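Local atomic coordinates of uncharacterized protein (Corynebacterium diphtheriae NCTC 13129, PDB entry 3CP3), a protein that is of unknown function but belongs to the pyridoxamine 5'-phosphate oxidase family and probably shares its flavin-binding split-barrel fold. Residues Asp50-Gln55 / Ala107-Thr112; Leu32-Lys37 / Lys67-Asn72; Leu113-Trp118 / Tyr124-Ile129. One frame throughout, in Å; residues are numbered along the deposited sequence.

Interaction 1: Asp50-Gln55 / Ala107-Thr112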
loop_
_atom_site.group_PDB
_atom_site.type_symbol
_atom_site.label_atom_id
_atom_site.label_comp_id
_atom_site.label_asym_id
_atom_site.label_seq_id
_atom_site.Cartn_x
_atom_site.Cartn_y
_atom_site.Cartn_z
ATOM N N ASP A 50 1.636 -15.975 10.809
ATOM C CA ASP A 50 1.608 -17.322 11.398
ATOM C C ASP A 50 2.681 -18.179 10.716
ATOM O O ASP A 50 2.749 -18.241 9.494
ATOM C CB ASP A 50 0.222 -17.960 11.241
ATOM C CG ASP A 50 0.115 -19.322 11.935
ATOM O OD1 ASP A 50 0.924 -19.598 12.847
ATOM O OD2 ASP A 50 -0.788 -20.113 11.581
ATOM N N TYR A 51 3.468 -18.882 11.526
ATOM C CA TYR A 51 4.604 -19.695 11.054
ATOM C C TYR A 51 4.407 -21.199 11.058
ATOM O O TYR A 51 5.274 -21.959 10.609
ATOM C CB TYR A 51 5.817 -19.400 11.919
ATOM C CG TYR A 51 6.613 -18.263 11.385
ATOM C CD1 TYR A 51 7.082 -18.294 10.070
ATOM C CD2 TYR A 51 6.900 -17.163 12.175
ATOM C CE1 TYR A 51 7.811 -17.266 9.558
ATOM C CE2 TYR A 51 7.633 -16.133 11.677
ATOM C CZ TYR A 51 8.083 -16.192 10.357
ATOM O OH TYR A 51 8.809 -15.172 9.829
ATOM N N SER A 52 3.221 -21.560 11.537
ATOM C CA SER A 52 2.943 -22.913 12.007
ATOM C C SER A 52 2.822 -23.996 10.921
ATOM O O SER A 52 2.802 -25.189 11.244
ATOM C CB SER A 52 1.686 -22.906 12.880
ATOM O OG SER A 52 1.936 -22.240 14.108
ATOM N N ALA A 53 2.730 -23.599 9.653
ATOM C CA ALA A 53 2.613 -24.573 8.562
ATOM C C ALA A 53 3.959 -24.745 7.854
ATOM O O ALA A 53 5.006 -24.418 8.430
ATOM C CB ALA A 53 1.516 -24.160 7.577
ATOM N N GLU A 54 3.938 -25.264 6.625
ATOM C CA GLU A 54 5.167 -25.440 5.839
ATOM C C GLU A 54 5.662 -24.120 5.254
ATOM O O GLU A 54 6.843 -23.983 4.925
ATOM C CB GLU A 54 4.956 -26.449 4.708
ATOM C CG GLU A 54 5.228 -27.897 5.095
ATOM C CD GLU A 54 4.972 -28.867 3.942
ATOM O OE1 GLU A 54 4.556 -28.412 2.850
ATOM O OE2 GLU A 54 5.188 -30.087 4.127
ATOM N N GLN A 55 4.746 -23.172 5.100
ATOM C CA GLN A 55 5.088 -21.858 4.575
ATOM C C GLN A 55 4.489 -20.752 5.459
ATOM O O GLN A 55 3.575 -21.022 6.249
ATOM C CB GLN A 55 4.664 -21.731 3.098
ATOM C CG GLN A 55 5.438 -22.656 2.121
ATOM C CD GLN A 55 6.929 -22.321 2.012
ATOM O OE1 GLN A 55 7.391 -21.816 0.990
ATOM N NE2 GLN A 55 7.679 -22.601 3.066
ATOM N N ALA A 107 -10.078 -21.527 11.679
ATOM C CA ALA A 107 -10.688 -20.377 12.390
ATOM C C ALA A 107 -10.359 -20.273 13.906
ATOM O O ALA A 107 -10.034 -19.183 14.430
ATOM C CB ALA A 107 -12.196 -20.377 12.206
ATOM N N ARG A 108 -10.480 -21.404 14.600
ATOM C CA ARG A 108 -10.195 -21.513 16.024
ATOM C C ARG A 108 -8.716 -21.219 16.352
ATOM O O ARG A 108 -8.384 -20.432 17.248
ATOM C CB ARG A 108 -10.608 -22.912 16.493
ATOM C CG ARG A 108 -10.504 -23.161 17.962
ATOM C CD ARG A 108 -11.190 -24.500 18.358
ATOM N NE ARG A 108 -12.544 -24.685 17.793
ATOM C CZ ARG A 108 -12.977 -25.775 17.119
ATOM N NH1 ARG A 108 -12.182 -26.834 16.911
ATOM N NH2 ARG A 108 -14.228 -25.821 16.659
ATOM N N HIS A 109 -7.842 -21.867 15.598
ATOM C CA HIS A 109 -6.419 -21.570 15.556
ATOM C C HIS A 109 -6.084 -20.072 15.241
ATOM O O HIS A 109 -5.341 -19.446 15.972
ATOM C CB HIS A 109 -5.735 -22.506 14.546
ATOM C CG HIS A 109 -4.355 -22.080 14.186
ATOM N ND1 HIS A 109 -3.320 -22.082 15.095
ATOM C CD2 HIS A 109 -3.851 -21.573 13.034
ATOM C CE1 HIS A 109 -2.233 -21.611 14.511
ATOM N NE2 HIS A 109 -2.527 -21.314 13.261
ATOM N N ALA A 110 -6.645 -19.519 14.174
ATOM C CA ALA A 110 -6.426 -18.101 13.836
ATOM C C ALA A 110 -6.818 -17.165 15.003
ATOM O O ALA A 110 -6.151 -16.161 15.251
ATOM C CB ALA A 110 -7.180 -17.747 12.592
ATOM N N ASP A 111 -7.869 -17.544 15.730
ATOM C CA ASP A 111 -8.363 -16.784 16.876
ATOM C C ASP A 111 -7.446 -16.773 18.117
ATOM O O ASP A 111 -7.741 -16.085 19.103
ATOM C CB ASP A 111 -9.753 -17.269 17.258
ATOM C CG ASP A 111 -10.610 -16.169 17.840
ATOM O OD1 ASP A 111 -10.716 -15.098 17.198
ATOM O OD2 ASP A 111 -11.167 -16.370 18.931
ATOM N N THR A 112 -6.353 -17.538 18.088
ATOM C CA THR A 112 -5.429 -17.589 19.239
ATOM C C THR A 112 -4.169 -16.758 18.982
ATOM O O THR A 112 -3.275 -16.658 19.843
ATOM C CB THR A 112 -4.986 -19.026 19.578
ATOM O OG1 THR A 112 -4.237 -19.550 18.477
ATOM C CG2 THR A 112 -6.181 -19.911 19.829
#
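His109 reaches out from helix 104-110 and meets Asp50, at the end of strand 39-50, in a His-carboxylate hydrogen bond. The two side chains approach from opposite directions. The imidazole uses its far nitrogen, and NE2 of His109 donates to OD2 of Asp50 over 2.7 Å along a nearly straight N-H...O line of 171°. The acceptor lies almost exactly in the ring plane, but the carboxylate is not coplanar with the ring: the two planes are 44° apart, and NE2 sits well above the carboxylate plane. For both residues CG is anti to the backbone N (chi1 -176° in Asp50), which turns each group toward the other.

The other carboxylate oxygen works inside its own segment. OD1 of Asp50 accepts the backbone N of Ser52 at 3.3 Å, closing an Asx turn, and the hydroxyl of the same serine, with OG 3.1 Å from OD1 of Asp50 on the syn side, adds a second bond. On the other segment, Thr112 folds back on the carbonyl of His109, whose O takes both the backbone N and OG1 of Thr112.

Asp50 OD2 also forms a salt bridge with Arg57 on the adjoining strand 57-62, and Tyr59 touches both Asp50 and His109. Arg57 and the N-H donors would probably favour the ionised form of this buried carboxylate. Between the two segments, a single directional bond, rather than broad apolar contact, joins the end of strand 39-50 to helix 104-110.

Interaction 2: Leu32-Lys37 / Lys67-Asn72; sequences LVVHRK and KLFSVN
One face of strand 29-36, part of the antiparallel sheet of this probable split barrel, is met by the irregular connection between strands 57-62 and 76-83, and Phe69 is the residue of that connection that touches Leu32 and Val34. A single ring carbon does the touching: CD1 of Phe69 lies 3.9 Å from CD2 of Leu32 and also 3.9 Å from CG1 of Val34. The two neighbours reach it differently. The valine methyl comes to the ring edge, in its plane, whereas the leucine methyl arrives obliquely, with its side chain crossing that of Phe69 at about a right angle. In Phe69, CG stands anti to the backbone N (chi1 -172°), and this swings the ring toward the strand although the bond from CA to CB runs alongside it.

Leu32 and Val34 are two residues apart and point to the same side of the sheet, as a regular β-strand requires, so one ring atom can meet both. Val33 and His35 pack instead on the second subunit, against its Leu40 and Asp38 respectively, while Leu32 and Val34 face Phe69. Leu32 is further enclosed by Phe43, Phe60, Val77 and Phe79 from neighbouring strands, and Phe69 rests on Thr62.

At the strand's end the character changes. Arg36 was modelled in two conformers; in one of them, with its chain extended from CG to NE, it lies obliquely across Asn72, with CG of Arg36 3.7 Å from the backbone O of Asn72. In this conformer NH1 of Arg36 is 4.0 Å from CG of Asn72, and the guanidinium and amide planes are turned 43° apart.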
loop_
_atom_site.group_PDB
_atom_site.type_symbol
_atom_site.label_atom_id
_atom_site.label_comp_id
_atom_site.label_asym_id
_atom_site.label_seq_id
_atom_site.Cartn_x
_atom_site.Cartn_y
_atom_site.Cartn_z
ATOM N N LEU A 32 -3.559 -4.677 2.050
ATOM C CA LEU A 32 -3.812 -5.699 1.089
ATOM C C LEU A 32 -4.044 -5.053 -0.274
ATOM O O LEU A 32 -4.882 -4.153 -0.412
ATOM C CB LEU A 32 -5.054 -6.492 1.510
ATOM C CG LEU A 32 -5.283 -7.751 0.683
ATOM C CD1 LEU A 32 -4.346 -8.913 1.035
ATOM C CD2 LEU A 32 -6.726 -8.179 0.862
ATOM N N VAL A 33 -3.359 -5.563 -1.313
ATOM C CA VAL A 33 -3.648 -5.049 -2.606
ATOM C C VAL A 33 -4.403 -6.108 -3.368
ATOM O O VAL A 33 -3.898 -7.237 -3.547
ATOM C CB VAL A 33 -2.354 -4.679 -3.383
ATOM C CG1 VAL A 33 -2.714 -4.141 -4.733
ATOM C CG2 VAL A 33 -1.543 -3.637 -2.565
ATOM N N VAL A 34 -5.564 -5.712 -3.871
ATOM C CA VAL A 34 -6.438 -6.633 -4.560
ATOM C C VAL A 34 -6.751 -6.136 -5.937
ATOM O O VAL A 34 -6.512 -4.960 -6.273
ATOM C CB VAL A 34 -7.789 -6.817 -3.824
ATOM C CG1 VAL A 34 -7.553 -7.332 -2.408
ATOM C CG2 VAL A 34 -8.547 -5.487 -3.774
ATOM N N HIS A 35 -7.240 -7.058 -6.747
ATOM C CA HIS A 35 -7.629 -6.710 -8.078
ATOM C C HIS A 35 -8.660 -7.580 -8.642
ATOM O O HIS A 35 -8.684 -8.793 -8.375
ATOM C CB HIS A 35 -6.436 -6.621 -9.048
ATOM C CG HIS A 35 -5.770 -7.923 -9.368
ATOM N ND1 HIS A 35 -4.968 -8.590 -8.463
ATOM C CD2 HIS A 35 -5.687 -8.617 -10.520
ATOM C CE1 HIS A 35 -4.457 -9.663 -9.034
ATOM N NE2 HIS A 35 -4.900 -9.717 -10.273
ATOM N N ARG A 36 -9.570 -6.974 -9.404
ATOM C CA ARG A 36 -10.452 -7.716 -10.316
ATOM C C ARG A 36 -10.098 -7.212 -11.723
ATOM O O ARG A 36 -10.448 -6.082 -12.114
ATOM C CB ARG A 36 -11.932 -7.523 -9.960
ATOM C CG ARG A 36 -12.938 -8.249 -10.874
ATOM C CD ARG A 36 -14.400 -7.901 -10.500
ATOM N NE ARG A 36 -15.356 -8.261 -11.559
ATOM C CZ ARG A 36 -16.680 -8.291 -11.415
ATOM N NH1 ARG A 36 -17.240 -7.996 -10.246
ATOM N NH2 ARG A 36 -17.456 -8.633 -12.444
ATOM N N LYS A 37 -9.339 -8.042 -12.440
ATOM C CA LYS A 37 -8.671 -7.676 -13.705
ATOM C C LYS A 37 -7.751 -6.480 -13.472
ATOM O O LYS A 37 -6.834 -6.551 -12.630
ATOM C CB LYS A 37 -9.677 -7.438 -14.874
ATOM C CG LYS A 37 -10.600 -8.624 -15.172
ATOM C CD LYS A 37 -11.378 -8.396 -16.477
ATOM C CE LYS A 37 -12.522 -9.397 -16.650
ATOM N NZ LYS A 37 -13.287 -9.162 -17.938
ATOM N N LYS A 67 -17.570 -5.618 2.149
ATOM C CA LYS A 67 -17.243 -6.048 0.766
ATOM C C LYS A 67 -15.878 -5.548 0.258
ATOM O O LYS A 67 -15.697 -5.318 -0.952
ATOM C CB LYS A 67 -18.352 -5.625 -0.217
ATOM C CG LYS A 67 -19.766 -5.762 0.347
ATOM C CD LYS A 67 -20.787 -4.915 -0.400
ATOM C CE LYS A 67 -22.147 -5.036 0.279
ATOM N NZ LYS A 67 -23.281 -4.676 -0.617
ATOM N N LEU A 68 -14.927 -5.386 1.179
ATOM C CA LEU A 68 -13.555 -5.041 0.830
ATOM C C LEU A 68 -12.805 -6.202 0.173
ATOM O O LEU A 68 -12.217 -6.001 -0.900
ATOM C CB LEU A 68 -12.785 -4.570 2.058
ATOM C CG LEU A 68 -13.205 -3.254 2.717
ATOM C CD1 LEU A 68 -12.745 -3.251 4.175
ATOM C CD2 LEU A 68 -12.631 -2.077 1.946
ATOM N N PHE A 69 -12.773 -7.376 0.822
ATOM C CA PHE A 69 -12.253 -8.604 0.175
ATOM C C PHE A 69 -13.411 -9.546 -0.122
ATOM O O PHE A 69 -13.993 -10.096 0.780
ATOM C CB PHE A 69 -11.136 -9.316 0.990
ATOM C CG PHE A 69 -10.466 -10.483 0.238
ATOM C CD1 PHE A 69 -9.580 -10.240 -0.814
ATOM C CD2 PHE A 69 -10.764 -11.805 0.563
ATOM C CE1 PHE A 69 -8.993 -11.268 -1.517
ATOM C CE2 PHE A 69 -10.190 -12.840 -0.131
ATOM C CZ PHE A 69 -9.294 -12.568 -1.178
ATOM N N SER A 70 -13.748 -9.664 -1.398
ATOM C CA SER A 70 -14.926 -10.362 -1.893
ATOM C C SER A 70 -14.451 -11.570 -2.720
ATOM O O SER A 70 -13.356 -11.530 -3.259
ATOM C CB SER A 70 -15.651 -9.414 -2.826
ATOM O OG SER A 70 -16.984 -9.240 -2.437
ATOM N N VAL A 71 -15.269 -12.619 -2.864
ATOM C CA VAL A 71 -14.845 -13.773 -3.676
ATOM C C VAL A 71 -14.595 -13.460 -5.160
ATOM O O VAL A 71 -13.927 -14.247 -5.857
ATOM C CB VAL A 71 -15.743 -15.060 -3.482
ATOM C CG1 VAL A 71 -15.530 -15.647 -2.062
ATOM C CG2 VAL A 71 -17.197 -14.782 -3.775
ATOM N N ASN A 72 -15.118 -12.323 -5.651
ATOM C CA ASN A 72 -14.908 -11.945 -7.071
ATOM C C ASN A 72 -13.617 -11.232 -7.336
ATOM O O ASN A 72 -13.256 -11.027 -8.480
ATOM C CB ASN A 72 -16.080 -11.160 -7.687
ATOM C CG ASN A 72 -16.506 -9.960 -6.840
ATOM O OD1 ASN A 72 -15.705 -9.092 -6.501
ATOM N ND2 ASN A 72 -17.789 -9.912 -6.519
#

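Interaction 3: Leu113-Trp118 / Tyr124-Ile129; sequences LGLKPW and YNFVRI
Leu115 and Trp118, on the connection that follows helix 104-110, meet Phe126, near the start of strand 125-139, and Tyr124 just before it. The tighter touch is apolar: CD1 of Leu115 comes to the edge of the phenyl ring, in its plane, 3.4 Å from CE1 of Phe126, as the two side chains slide past each other in opposite directions. Three residues on from Leu115, the indole of Trp118 lies obliquely against Tyr124, with CZ3 of Trp118 3.6 Å from CB of Tyr124. The planes of the six-membered ring and the phenol are 73° apart and their centroids 5.8 Å apart. Tyr124 CG sits between the backbone N and carbonyl carbon (chi1 65°), which leaves CB facing the indole.

Strand 125-139 is a long member of the antiparallel sheet, bonded through its backbone to strands 57-62 and 89-100 on its two edges; the loop from the helix lies across its beginning, and Leu115 and Trp118 fasten the two together.

Beyond this first shell, Arg61 of strand 57-62 makes a cation-pi contact with Trp118 and also touches Tyr124 and Phe126. Leu115 rests on Val48 of strand 39-50, and Asp111 touches both Tyr124 and Phe126.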
loop_
_atom_site.group_PDB
_atom_site.type_symbol
_atom_site.label_atom_id
_atom_site.label_comp_id
_atom_site.label_asym_id
_atom_site.label_seq_id
_atom_site.Cartn_x
_atom_site.Cartn_y
_atom_site.Cartn_z
ATOM N N LEU A 113 -4.111 -16.152 17.801
ATOM C CA LEU A 113 -2.894 -15.500 17.336
ATOM C C LEU A 113 -2.712 -14.046 17.785
ATOM O O LEU A 113 -1.675 -13.451 17.509
ATOM C CB LEU A 113 -2.787 -15.623 15.824
ATOM C CG LEU A 113 -2.699 -17.072 15.306
ATOM C CD1 LEU A 113 -2.679 -17.083 13.791
ATOM C CD2 LEU A 113 -1.481 -17.815 15.865
ATOM N N GLY A 114 -3.712 -13.481 18.450
ATOM C CA GLY A 114 -3.608 -12.144 19.035
ATOM C C GLY A 114 -3.995 -10.977 18.129
ATOM O O GLY A 114 -3.420 -9.885 18.250
ATOM N N LEU A 115 -4.949 -11.179 17.214
ATOM C CA LEU A 115 -5.522 -10.050 16.471
ATOM C C LEU A 115 -6.363 -9.220 17.419
ATOM O O LEU A 115 -6.954 -9.760 18.340
ATOM C CB LEU A 115 -6.408 -10.532 15.342
ATOM C CG LEU A 115 -5.767 -11.140 14.111
ATOM C CD1 LEU A 115 -6.788 -12.010 13.403
ATOM C CD2 LEU A 115 -5.248 -10.037 13.183
ATOM N N LYS A 116 -6.446 -7.917 17.187
ATOM C CA LYS A 116 -7.216 -7.050 18.080
ATOM C C LYS A 116 -8.724 -7.386 18.064
ATOM O O LYS A 116 -9.337 -7.417 17.005
ATOM C CB LYS A 116 -6.989 -5.575 17.722
ATOM C CG LYS A 116 -5.657 -4.992 18.210
ATOM C CD LYS A 116 -4.625 -4.960 17.092
ATOM C CE LYS A 116 -3.355 -4.219 17.519
ATOM N NZ LYS A 116 -2.450 -5.098 18.302
ATOM N N PRO A 117 -9.330 -7.630 19.240
ATOM C CA PRO A 117 -10.779 -7.885 19.226
ATOM C C PRO A 117 -11.595 -6.746 18.586
ATOM O O PRO A 117 -11.292 -5.565 18.781
ATOM C CB PRO A 117 -11.129 -8.008 20.719
ATOM C CG PRO A 117 -9.838 -8.411 21.378
ATOM C CD PRO A 117 -8.774 -7.692 20.610
ATOM N N TRP A 118 -12.620 -7.105 17.830
ATOM C CA TRP A 118 -13.526 -6.109 17.284
ATOM C C TRP A 118 -14.689 -5.831 18.246
ATOM O O TRP A 118 -14.710 -6.338 19.376
ATOM C CB TRP A 118 -14.029 -6.559 15.910
ATOM C CG TRP A 118 -13.047 -6.302 14.798
ATOM C CD1 TRP A 118 -11.864 -5.600 14.876
ATOM C CD2 TRP A 118 -13.184 -6.696 13.429
ATOM N NE1 TRP A 118 -11.253 -5.555 13.644
ATOM C CE2 TRP A 118 -12.039 -6.218 12.737
ATOM C CE3 TRP A 118 -14.154 -7.415 12.719
ATOM C CZ2 TRP A 118 -11.843 -6.435 11.371
ATOM C CZ3 TRP A 118 -13.957 -7.631 11.359
ATOM C CH2 TRP A 118 -12.811 -7.136 10.699
ATOM N N TYR A 124 -17.832 -11.677 11.269
ATOM C CA TYR A 124 -16.629 -11.542 10.455
ATOM C C TYR A 124 -16.126 -12.896 9.965
ATOM O O TYR A 124 -16.581 -13.936 10.437
ATOM C CB TYR A 124 -15.552 -10.840 11.272
ATOM C CG TYR A 124 -15.052 -11.604 12.474
ATOM C CD1 TYR A 124 -13.972 -12.501 12.360
ATOM C CD2 TYR A 124 -15.622 -11.409 13.733
ATOM C CE1 TYR A 124 -13.498 -13.189 13.473
ATOM C CE2 TYR A 124 -15.149 -12.093 14.847
ATOM C CZ TYR A 124 -14.079 -12.967 14.696
ATOM O OH TYR A 124 -13.618 -13.640 15.782
ATOM N N ASN A 125 -15.189 -12.877 9.019
ATOM C CA ASN A 125 -14.454 -14.079 8.672
ATOM C C ASN A 125 -12.974 -13.770 8.786
ATOM O O ASN A 125 -12.567 -12.638 8.539
ATOM C CB ASN A 125 -14.720 -14.520 7.227
ATOM C CG ASN A 125 -16.085 -15.140 6.991
ATOM O OD1 ASN A 125 -16.687 -14.849 5.953
ATOM N ND2 ASN A 125 -16.553 -16.042 7.878
ATOM N N PHE A 126 -12.159 -14.778 9.052
ATOM C CA PHE A 126 -10.710 -14.675 8.863
ATOM C C PHE A 126 -10.400 -14.873 7.382
ATOM O O PHE A 126 -11.114 -15.638 6.723
ATOM C CB PHE A 126 -10.051 -15.779 9.664
ATOM C CG PHE A 126 -10.072 -15.524 11.146
ATOM C CD1 PHE A 126 -9.206 -14.596 11.709
ATOM C CD2 PHE A 126 -10.963 -16.173 11.952
ATOM C CE1 PHE A 126 -9.240 -14.377 13.113
ATOM C CE2 PHE A 126 -11.001 -15.952 13.331
ATOM C CZ PHE A 126 -10.121 -15.040 13.884
ATOM N N VAL A 127 -9.375 -14.220 6.867
ATOM C CA VAL A 127 -8.870 -14.504 5.520
ATOM C C VAL A 127 -7.448 -14.967 5.790
ATOM O O VAL A 127 -6.806 -14.410 6.688
ATOM C CB VAL A 127 -8.909 -13.222 4.659
ATOM C CG1 VAL A 127 -8.307 -13.448 3.270
ATOM C CG2 VAL A 127 -10.356 -12.727 4.557
ATOM N N ARG A 128 -7.009 -16.033 5.113
ATOM C CA ARG A 128 -5.644 -16.536 5.170
ATOM C C ARG A 128 -4.939 -16.185 3.867
ATOM O O ARG A 128 -5.487 -16.421 2.796
ATOM C CB ARG A 128 -5.633 -18.069 5.265
ATOM C CG ARG A 128 -4.234 -18.688 5.463
ATOM C CD ARG A 128 -4.137 -20.067 4.789
ATOM N NE ARG A 128 -5.411 -20.772 4.856
ATOM C CZ ARG A 128 -5.974 -21.445 3.861
ATOM N NH1 ARG A 128 -5.396 -21.548 2.654
ATOM N NH2 ARG A 128 -7.148 -22.028 4.076
ATOM N N ILE A 129 -3.717 -15.661 3.973
ATOM C CA ILE A 129 -2.855 -15.489 2.808
ATOM C C ILE A 129 -1.776 -16.549 2.829
ATOM O O ILE A 129 -0.984 -16.582 3.747
ATOM C CB ILE A 129 -2.162 -14.061 2.703
ATOM C CG1 ILE A 129 -3.207 -12.936 2.820
ATOM C CG2 ILE A 129 -1.431 -13.981 1.317
ATOM C CD1 ILE A 129 -2.648 -11.476 3.018
#

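How the interactions relate
Interactions 1 and 3 are neighbours, their centres 11 Å apart, and both involve the chain from helix 104-110 onward: interaction 1 joins the helix to the end of strand 39-50, and interaction 3 joins the following loop to strand 125-139. They touch directly, Ala107 and Ala110 packing on Phe126. Interaction 2 lies about 22 Å from interaction 1 and 17 Å from interaction 3, centre to centre. It touches interaction 3 where Leu32 meets Ile129 and the loop residue Phe69 meets Val127. Along the chain the segments of interactions 1 and 2 alternate, while interaction 3 follows both. The helix and the irregular connections thus flank one antiparallel sheet at separate places.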